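Local coordinates for protein interleukin-2 receptor subunit beta (Mus musculus, PDB 6DG5) that serves as a signalling subunit of the interleukin-2 receptor, helping to bind the cytokine and probably transducing its mitogenic signal and mediating endocytosis, at residues 106-120 with 194-208. Residues are numbered along the deposited sequence; the frame is centred on the assembly and turned at random.
Sequences RLVAPHSLQVLHIDT and TWSPWSQPLTFRTRP. With FUC (alpha-L-fucopyranose), chain E; MAN (alpha-D-mannopyranose), chain C; NAG (2-acetamido-2-deoxy-beta-D-glucopyranose), chain D.
The Arg106 guanidinium has the carbonyl O of Trp195 at its edge, near its plane; a fucose of the protein's own glycan lies over one face through C5 and meets the edge in plane through O2, 3.2 Å from NH2. Farther along, the Phe204 ring receives Ile118 obliquely, CD1 lying 3.7 Å from CD2 of the ring. Arg106 lies at one end of a seam in the fibronectin type-III domain and Phe204 within its stranded part, where strands 111-115 and 202-205, edge strands of separate sheets, run parallel: their axes approach to 7.8 Å at an angle of 3°. No backbone hydrogen bond joins the two strands, and apolar side chains fill the interval. Leu113 CD2 packs 3.8 Å from Leu202 CB, while Val115 CG2 rests on Leu202 CD2 at 3.7 Å.

The WSXWS motif, Trp195 to Ser199, supplies the upstream half. Ser199 points into this seam and Ser196 lies along it, while their hydroxyls bond to strand 178-187, Ser196 OG to Val185 N and Ser199 OG to Val183 N; Trp195 makes cation-pi contacts with Arg184 and Lys186. With its CG opposite the backbone N (chi1 -151°), Arg106 brings CG to 3.3 Å from Trp195 O and CD to 3.8 Å from Pro197 CD. Replacing Arg106 with alanine would probably leave the fucose without its flat neighbour and open a gap beside Thr194 and Pro197.

Past the strands, one direct hydrogen bond ties the segments: Arg207 N to Asp119 O, 3.0 Å and 163° at the hydrogen, its donor raised out of the carbonyl plane.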
loop_
_atom_site.group_PDB
_atom_site.type_symbol
_atom_site.label_atom_id
_atom_site.label_comp_id
_atom_site.label_asym_id
_atom_site.label_seq_id
_atom_site.Cartn_x
_atom_site.Cartn_y
_atom_site.Cartn_z
ATOM N N ARG B 106 -5.198 -1.339 16.117
ATOM C CA ARG B 106 -4.686 -2.531 16.794
ATOM C C ARG B 106 -5.313 -3.736 16.100
ATOM O O ARG B 106 -6.440 -4.128 16.421
ATOM C CB ARG B 106 -4.999 -2.514 18.286
ATOM C CG ARG B 106 -3.974 -3.260 19.128
ATOM C CD ARG B 106 -4.605 -4.382 19.935
ATOM N NE ARG B 106 -4.807 -4.016 21.336
ATOM C CZ ARG B 106 -5.995 -3.812 21.893
ATOM N NH1 ARG B 106 -6.082 -3.485 23.177
ATOM N NH2 ARG B 106 -7.100 -3.944 21.173
ATOM N N LEU B 107 -4.579 -4.318 15.155
ATOM C CA LEU B 107 -5.118 -5.357 14.292
ATOM C C LEU B 107 -5.394 -6.640 15.077
ATOM O O LEU B 107 -4.981 -6.808 16.227
ATOM C CB LEU B 107 -4.157 -5.640 13.138
ATOM C CG LEU B 107 -4.090 -4.575 12.043
ATOM C CD1 LEU B 107 -2.741 -4.592 11.341
ATOM C CD2 LEU B 107 -5.210 -4.806 11.049
ATOM N N VAL B 108 -6.110 -7.551 14.428
ATOM C CA VAL B 108 -6.420 -8.853 15.010
ATOM C C VAL B 108 -5.180 -9.733 14.958
ATOM O O VAL B 108 -4.444 -9.736 13.964
ATOM C CB VAL B 108 -7.610 -9.497 14.275
ATOM C CG1 VAL B 108 -7.746 -10.966 14.647
ATOM C CG2 VAL B 108 -8.892 -8.747 14.596
ATOM N N ALA B 109 -4.945 -10.478 16.037
ATOM C CA ALA B 109 -3.747 -11.294 16.153
ATOM C C ALA B 109 -3.662 -12.300 15.006
ATOM O O ALA B 109 -4.690 -12.756 14.495
ATOM C CB ALA B 109 -3.739 -12.028 17.492
ATOM N N PRO B 110 -2.450 -12.655 14.574
ATOM C CA PRO B 110 -2.312 -13.665 13.517
ATOM C C PRO B 110 -2.824 -15.018 13.986
ATOM O O PRO B 110 -2.760 -15.356 15.169
ATOM C CB PRO B 110 -0.802 -13.699 13.250
ATOM C CG PRO B 110 -0.295 -12.394 13.767
ATOM C CD PRO B 110 -1.155 -12.065 14.945
ATOM N N HIS B 111 -3.348 -15.792 13.040
ATOM C CA HIS B 111 -3.917 -17.098 13.327
ATOM C C HIS B 111 -3.382 -18.110 12.323
ATOM O O HIS B 111 -2.546 -17.793 11.471
ATOM C CB HIS B 111 -5.449 -17.047 13.297
ATOM C CG HIS B 111 -6.010 -16.570 11.996
ATOM N ND1 HIS B 111 -6.244 -17.416 10.933
ATOM C CD2 HIS B 111 -6.379 -15.335 11.582
ATOM C CE1 HIS B 111 -6.741 -16.726 9.924
ATOM N NE2 HIS B 111 -6.832 -15.459 10.291
ATOM N N SER B 112 -3.865 -19.348 12.446
ATOM C CA SER B 112 -3.513 -20.437 11.534
ATOM C C SER B 112 -2.004 -20.665 11.478
ATOM O O SER B 112 -1.436 -20.909 10.412
ATOM C CB SER B 112 -4.073 -20.186 10.131
ATOM O OG SER B 112 -5.487 -20.284 10.113
ATOM N N LEU B 113 -1.348 -20.584 12.632
ATOM C CA LEU B 113 0.072 -20.898 12.696
ATOM C C LEU B 113 0.280 -22.392 12.501
ATOM O O LEU B 113 -0.414 -23.210 13.112
ATOM C CB LEU B 113 0.664 -20.453 14.032
ATOM C CG LEU B 113 1.445 -19.139 14.045
ATOM C CD1 LEU B 113 0.508 -17.956 14.187
ATOM C CD2 LEU B 113 2.488 -19.143 15.151
ATOM N N GLN B 114 1.233 -22.750 11.645
ATOM C CA GLN B 114 1.536 -24.154 11.414
ATOM C C GLN B 114 2.931 -24.277 10.822
ATOM O O GLN B 114 3.493 -23.313 10.295
ATOM C CB GLN B 114 0.506 -24.812 10.491
ATOM C CG GLN B 114 0.565 -24.346 9.049
ATOM C CD GLN B 114 -0.261 -25.223 8.134
ATOM O OE1 GLN B 114 -0.555 -26.371 8.461
ATOM N NE2 GLN B 114 -0.644 -24.685 6.982
ATOM N N VAL B 115 3.474 -25.486 10.912
ATOM C CA VAL B 115 4.803 -25.799 10.405
ATOM C C VAL B 115 4.651 -26.506 9.067
ATOM O O VAL B 115 4.011 -27.562 8.982
ATOM C CB VAL B 115 5.589 -26.669 11.398
ATOM C CG1 VAL B 115 6.953 -27.016 10.828
ATOM C CG2 VAL B 115 5.724 -25.960 12.734
ATOM N N LEU B 116 5.240 -25.930 8.021
ATOM C CA LEU B 116 5.208 -26.548 6.701
ATOM C C LEU B 116 6.377 -27.502 6.490
ATOM O O LEU B 116 6.203 -28.572 5.899
ATOM C CB LEU B 116 5.207 -25.476 5.609
ATOM C CG LEU B 116 3.942 -24.626 5.482
ATOM C CD1 LEU B 116 4.029 -23.719 4.265
ATOM C CD2 LEU B 116 2.707 -25.507 5.408
ATOM N N HIS B 117 7.566 -27.134 6.958
ATOM C CA HIS B 117 8.723 -28.013 6.906
ATOM C C HIS B 117 9.454 -27.934 8.234
ATOM O O HIS B 117 9.528 -26.863 8.840
ATOM C CB HIS B 117 9.672 -27.634 5.763
ATOM C CG HIS B 117 10.989 -28.342 5.815
ATOM N ND1 HIS B 117 12.156 -27.715 6.199
ATOM C CD2 HIS B 117 11.323 -29.626 5.547
ATOM C CE1 HIS B 117 13.153 -28.580 6.155
ATOM N NE2 HIS B 117 12.674 -29.746 5.762
ATOM N N ILE B 118 9.982 -29.065 8.691
ATOM C CA ILE B 118 10.769 -29.087 9.919
ATOM C C ILE B 118 11.884 -30.114 9.760
ATOM O O ILE B 118 11.640 -31.252 9.350
ATOM C CB ILE B 118 9.882 -29.371 11.151
ATOM C CG1 ILE B 118 10.741 -29.448 12.411
ATOM C CG2 ILE B 118 9.033 -30.629 10.950
ATOM C CD1 ILE B 118 10.047 -28.953 13.647
ATOM N N ASP B 119 13.113 -29.695 10.057
ATOM C CA ASP B 119 14.297 -30.531 9.906
ATOM C C ASP B 119 14.919 -30.824 11.270
ATOM O O ASP B 119 14.277 -30.663 12.315
ATOM C CB ASP B 119 15.316 -29.828 9.001
ATOM C CG ASP B 119 16.077 -30.780 8.108
ATOM O OD1 ASP B 119 16.477 -31.868 8.574
ATOM O OD2 ASP B 119 16.255 -30.428 6.927
ATOM N N THR B 120 16.176 -31.259 11.275
ATOM C CA THR B 120 16.882 -31.325 12.543
ATOM C C THR B 120 17.303 -29.941 13.001
ATOM O O THR B 120 17.399 -29.697 14.208
ATOM C CB THR B 120 18.101 -32.239 12.446
ATOM O OG1 THR B 120 18.962 -31.787 11.394
ATOM C CG2 THR B 120 17.670 -33.667 12.181
ATOM N N THR B 194 -0.664 0.683 17.464
ATOM C CA THR B 194 0.071 -0.218 18.340
ATOM C C THR B 194 0.094 -1.629 17.764
ATOM O O THR B 194 -0.617 -1.954 16.809
ATOM C CB THR B 194 -0.546 -0.229 19.742
ATOM O OG1 THR B 194 -1.947 -0.509 19.642
ATOM C CG2 THR B 194 -0.350 1.119 20.418
ATOM N N TRP B 195 0.926 -2.472 18.368
ATOM C CA TRP B 195 1.069 -3.848 17.915
ATOM C C TRP B 195 -0.177 -4.665 18.238
ATOM O O TRP B 195 -0.887 -4.404 19.212
ATOM C CB TRP B 195 2.287 -4.504 18.561
ATOM C CG TRP B 195 3.579 -4.216 17.866
ATOM C CD1 TRP B 195 4.540 -3.325 18.249
ATOM C CD2 TRP B 195 4.056 -4.826 16.661
ATOM N NE1 TRP B 195 5.585 -3.345 17.358
ATOM C CE2 TRP B 195 5.312 -4.258 16.374
ATOM C CE3 TRP B 195 3.540 -5.799 15.798
ATOM C CZ2 TRP B 195 6.060 -4.629 15.259
ATOM C CZ3 TRP B 195 4.283 -6.165 14.694
ATOM C CH2 TRP B 195 5.531 -5.583 14.433
ATOM N N SER B 196 -0.432 -5.670 17.408
ATOM C CA SER B 196 -1.501 -6.614 17.674
ATOM C C SER B 196 -1.068 -7.593 18.756
ATOM O O SER B 196 0.129 -7.798 18.975
ATOM C CB SER B 196 -1.865 -7.374 16.403
ATOM O OG SER B 196 -0.937 -8.416 16.149
ATOM N N PRO B 197 -2.022 -8.212 19.454
ATOM C CA PRO B 197 -1.661 -9.215 20.460
ATOM C C PRO B 197 -0.937 -10.393 19.828
ATOM O O PRO B 197 -1.053 -10.663 18.632
ATOM C CB PRO B 197 -3.012 -9.640 21.043
ATOM C CG PRO B 197 -3.904 -8.483 20.781
ATOM C CD PRO B 197 -3.464 -7.927 19.460
ATOM N N TRP B 198 -0.167 -11.091 20.657
ATOM C CA TRP B 198 0.581 -12.243 20.181
ATOM C C TRP B 198 -0.364 -13.359 19.765
ATOM O O TRP B 198 -1.419 -13.563 20.372
ATOM C CB TRP B 198 1.535 -12.740 21.262
ATOM C CG TRP B 198 2.685 -11.819 21.518
ATOM C CD1 TRP B 198 2.843 -10.977 22.581
ATOM C CD2 TRP B 198 3.843 -11.645 20.693
ATOM N NE1 TRP B 198 4.029 -10.295 22.470
ATOM C CE2 TRP B 198 4.662 -10.686 21.320
ATOM C CE3 TRP B 198 4.266 -12.208 19.486
ATOM C CZ2 TRP B 198 5.879 -10.278 20.782
ATOM C CZ3 TRP B 198 5.476 -11.803 18.954
ATOM C CH2 TRP B 198 6.268 -10.847 19.601
ATOM N N SER B 199 0.021 -14.081 18.718
ATOM C CA SER B 199 -0.777 -15.193 18.233
ATOM C C SER B 199 -0.794 -16.325 19.254
ATOM O O SER B 199 0.035 -16.387 20.167
ATOM C CB SER B 199 -0.222 -15.702 16.907
ATOM O OG SER B 199 1.091 -16.214 17.064
ATOM N N GLN B 200 -1.755 -17.229 19.090
ATOM C CA GLN B 200 -1.778 -18.438 19.900
ATOM C C GLN B 200 -0.476 -19.196 19.684
ATOM O O GLN B 200 -0.149 -19.531 18.535
ATOM C CB GLN B 200 -2.972 -19.325 19.550
ATOM C CG GLN B 200 -4.200 -19.084 20.412
ATOM C CD GLN B 200 -5.283 -20.124 20.185
ATOM O OE1 GLN B 200 -5.005 -21.322 20.115
ATOM N NE2 GLN B 200 -6.526 -19.667 20.061
ATOM N N PRO B 201 0.297 -19.465 20.735
ATOM C CA PRO B 201 1.632 -20.043 20.547
ATOM C C PRO B 201 1.583 -21.399 19.857
ATOM O O PRO B 201 0.661 -22.194 20.053
ATOM C CB PRO B 201 2.176 -20.158 21.977
ATOM C CG PRO B 201 0.967 -20.090 22.862
ATOM C CD PRO B 201 -0.006 -19.209 22.151
ATOM N N LEU B 202 2.594 -21.645 19.030
ATOM C CA LEU B 202 2.742 -22.885 18.280
ATOM C C LEU B 202 3.944 -23.643 18.827
ATOM O O LEU B 202 5.072 -23.143 18.777
ATOM C CB LEU B 202 2.921 -22.598 16.791
ATOM C CG LEU B 202 3.278 -23.783 15.893
ATOM C CD1 LEU B 202 2.035 -24.582 15.539
ATOM C CD2 LEU B 202 3.996 -23.307 14.642
ATOM N N THR B 203 3.702 -24.845 19.341
ATOM C CA THR B 203 4.746 -25.666 19.938
ATOM C C THR B 203 5.193 -26.728 18.942
ATOM O O THR B 203 4.368 -27.491 18.429
ATOM C CB THR B 203 4.251 -26.324 21.226
ATOM O OG1 THR B 203 3.529 -25.363 22.006
ATOM C CG2 THR B 203 5.423 -26.844 22.038
ATOM N N PHE B 204 6.497 -26.774 18.672
ATOM C CA PHE B 204 7.059 -27.722 17.723
ATOM C C PHE B 204 8.401 -28.225 18.235
ATOM O O PHE B 204 9.094 -27.537 18.990
ATOM C CB PHE B 204 7.225 -27.096 16.328
ATOM C CG PHE B 204 8.153 -25.912 16.293
ATOM C CD1 PHE B 204 7.696 -24.644 16.613
ATOM C CD2 PHE B 204 9.481 -26.065 15.925
ATOM C CE1 PHE B 204 8.547 -23.553 16.578
ATOM C CE2 PHE B 204 10.337 -24.978 15.888
ATOM C CZ PHE B 204 9.868 -23.721 16.213
ATOM N N ARG B 205 8.762 -29.436 17.811
ATOM C CA ARG B 205 10.005 -30.076 18.219
ATOM C C ARG B 205 10.783 -30.512 16.985
ATOM O O ARG B 205 10.213 -31.088 16.052
ATOM C CB ARG B 205 9.738 -31.282 19.129
ATOM C CG ARG B 205 10.994 -31.969 19.641
ATOM C CD ARG B 205 10.653 -33.120 20.574
ATOM N NE ARG B 205 11.848 -33.826 21.030
ATOM C CZ ARG B 205 12.507 -33.534 22.147
ATOM N NH1 ARG B 205 12.088 -32.550 22.929
ATOM N NH2 ARG B 205 13.585 -34.229 22.482
ATOM N N THR B 206 12.085 -30.240 16.989
ATOM C CA THR B 206 12.936 -30.556 15.855
ATOM C C THR B 206 13.220 -32.055 15.786
ATOM O O THR B 206 13.131 -32.782 16.779
ATOM C CB THR B 206 14.251 -29.781 15.943
ATOM O OG1 THR B 206 14.759 -29.851 17.281
ATOM C CG2 THR B 206 14.036 -28.327 15.560
ATOM N N ARG B 207 13.567 -32.510 14.583
ATOM C CA ARG B 207 13.881 -33.916 14.371
ATOM C C ARG B 207 15.153 -34.286 15.131
ATOM O O ARG B 207 16.117 -33.514 15.136
ATOM C CB ARG B 207 14.056 -34.201 12.877
ATOM C CG ARG B 207 14.308 -35.660 12.525
ATOM C CD ARG B 207 14.623 -35.834 11.044
ATOM N NE ARG B 207 13.455 -35.617 10.192
ATOM C CZ ARG B 207 12.669 -36.588 9.738
ATOM N NH1 ARG B 207 12.923 -37.851 10.057
ATOM N NH2 ARG B 207 11.629 -36.302 8.967
ATOM N N PRO B 208 15.184 -35.442 15.790
ATOM C CA PRO B 208 16.370 -35.816 16.568
ATOM C C PRO B 208 17.574 -36.086 15.680
ATOM O O PRO B 208 17.448 -36.437 14.505
ATOM C CB PRO B 208 15.928 -37.086 17.305
ATOM C CG PRO B 208 14.819 -37.633 16.470
ATOM C CD PRO B 208 14.106 -36.436 15.923
HETATM C C1 FUC E . -9.736 -6.737 20.173
HETATM C C2 FUC E . -9.039 -6.120 18.932
HETATM C C3 FUC E . -7.542 -6.463 18.883
HETATM C C4 FUC E . -7.193 -7.690 19.755
HETATM C C5 FUC E . -7.646 -7.450 21.212
HETATM C C6 FUC E . -7.843 -8.734 22.008
HETATM O O2 FUC E . -9.225 -4.713 18.855
HETATM O O3 FUC E . -7.161 -6.749 17.544
HETATM O O4 FUC E . -7.765 -8.886 19.232
HETATM O O5 FUC E . -8.885 -6.700 21.305
HETATM C C1 MAN C . -5.087 -16.745 24.204
HETATM C C2 MAN C . -3.657 -17.197 24.613
HETATM C C3 MAN C . -2.670 -16.050 24.426
HETATM C C4 MAN C . -2.741 -15.494 22.999
HETATM C C5 MAN C . -4.174 -15.051 22.677
HETATM C C6 MAN C . -4.332 -14.603 21.231
HETATM O O2 MAN C . -3.185 -18.255 23.774
HETATM O O3 MAN C . -1.337 -16.449 24.731
HETATM O O4 MAN C . -1.868 -14.377 22.873
HETATM O O5 MAN C . -5.100 -16.151 22.901
HETATM O O6 MAN C . -5.626 -14.026 21.078
HETATM C C1 NAG D . 8.409 -21.102 3.679
HETATM C C2 NAG D . 9.308 -20.958 2.445
HETATM C C3 NAG D . 8.742 -19.909 1.481
HETATM C C4 NAG D . 7.272 -20.174 1.175
HETATM C C5 NAG D . 6.491 -20.341 2.475
HETATM C C6 NAG D . 5.045 -20.725 2.261
HETATM C C7 NAG D . 11.747 -20.994 2.141
HETATM C C8 NAG D . 13.070 -20.542 2.684
HETATM N N2 NAG D . 10.667 -20.612 2.830
HETATM O O3 NAG D . 9.501 -19.933 0.277
HETATM O O4 NAG D . 6.718 -19.076 0.454
HETATM O O5 NAG D . 7.078 -21.380 3.271
HETATM O O6 NAG D . 4.924 -21.969 1.584
HETATM O O7 NAG D . 11.661 -21.675 1.122
HETATM O O HOH W 1 -1.587 -3.959 14.752
#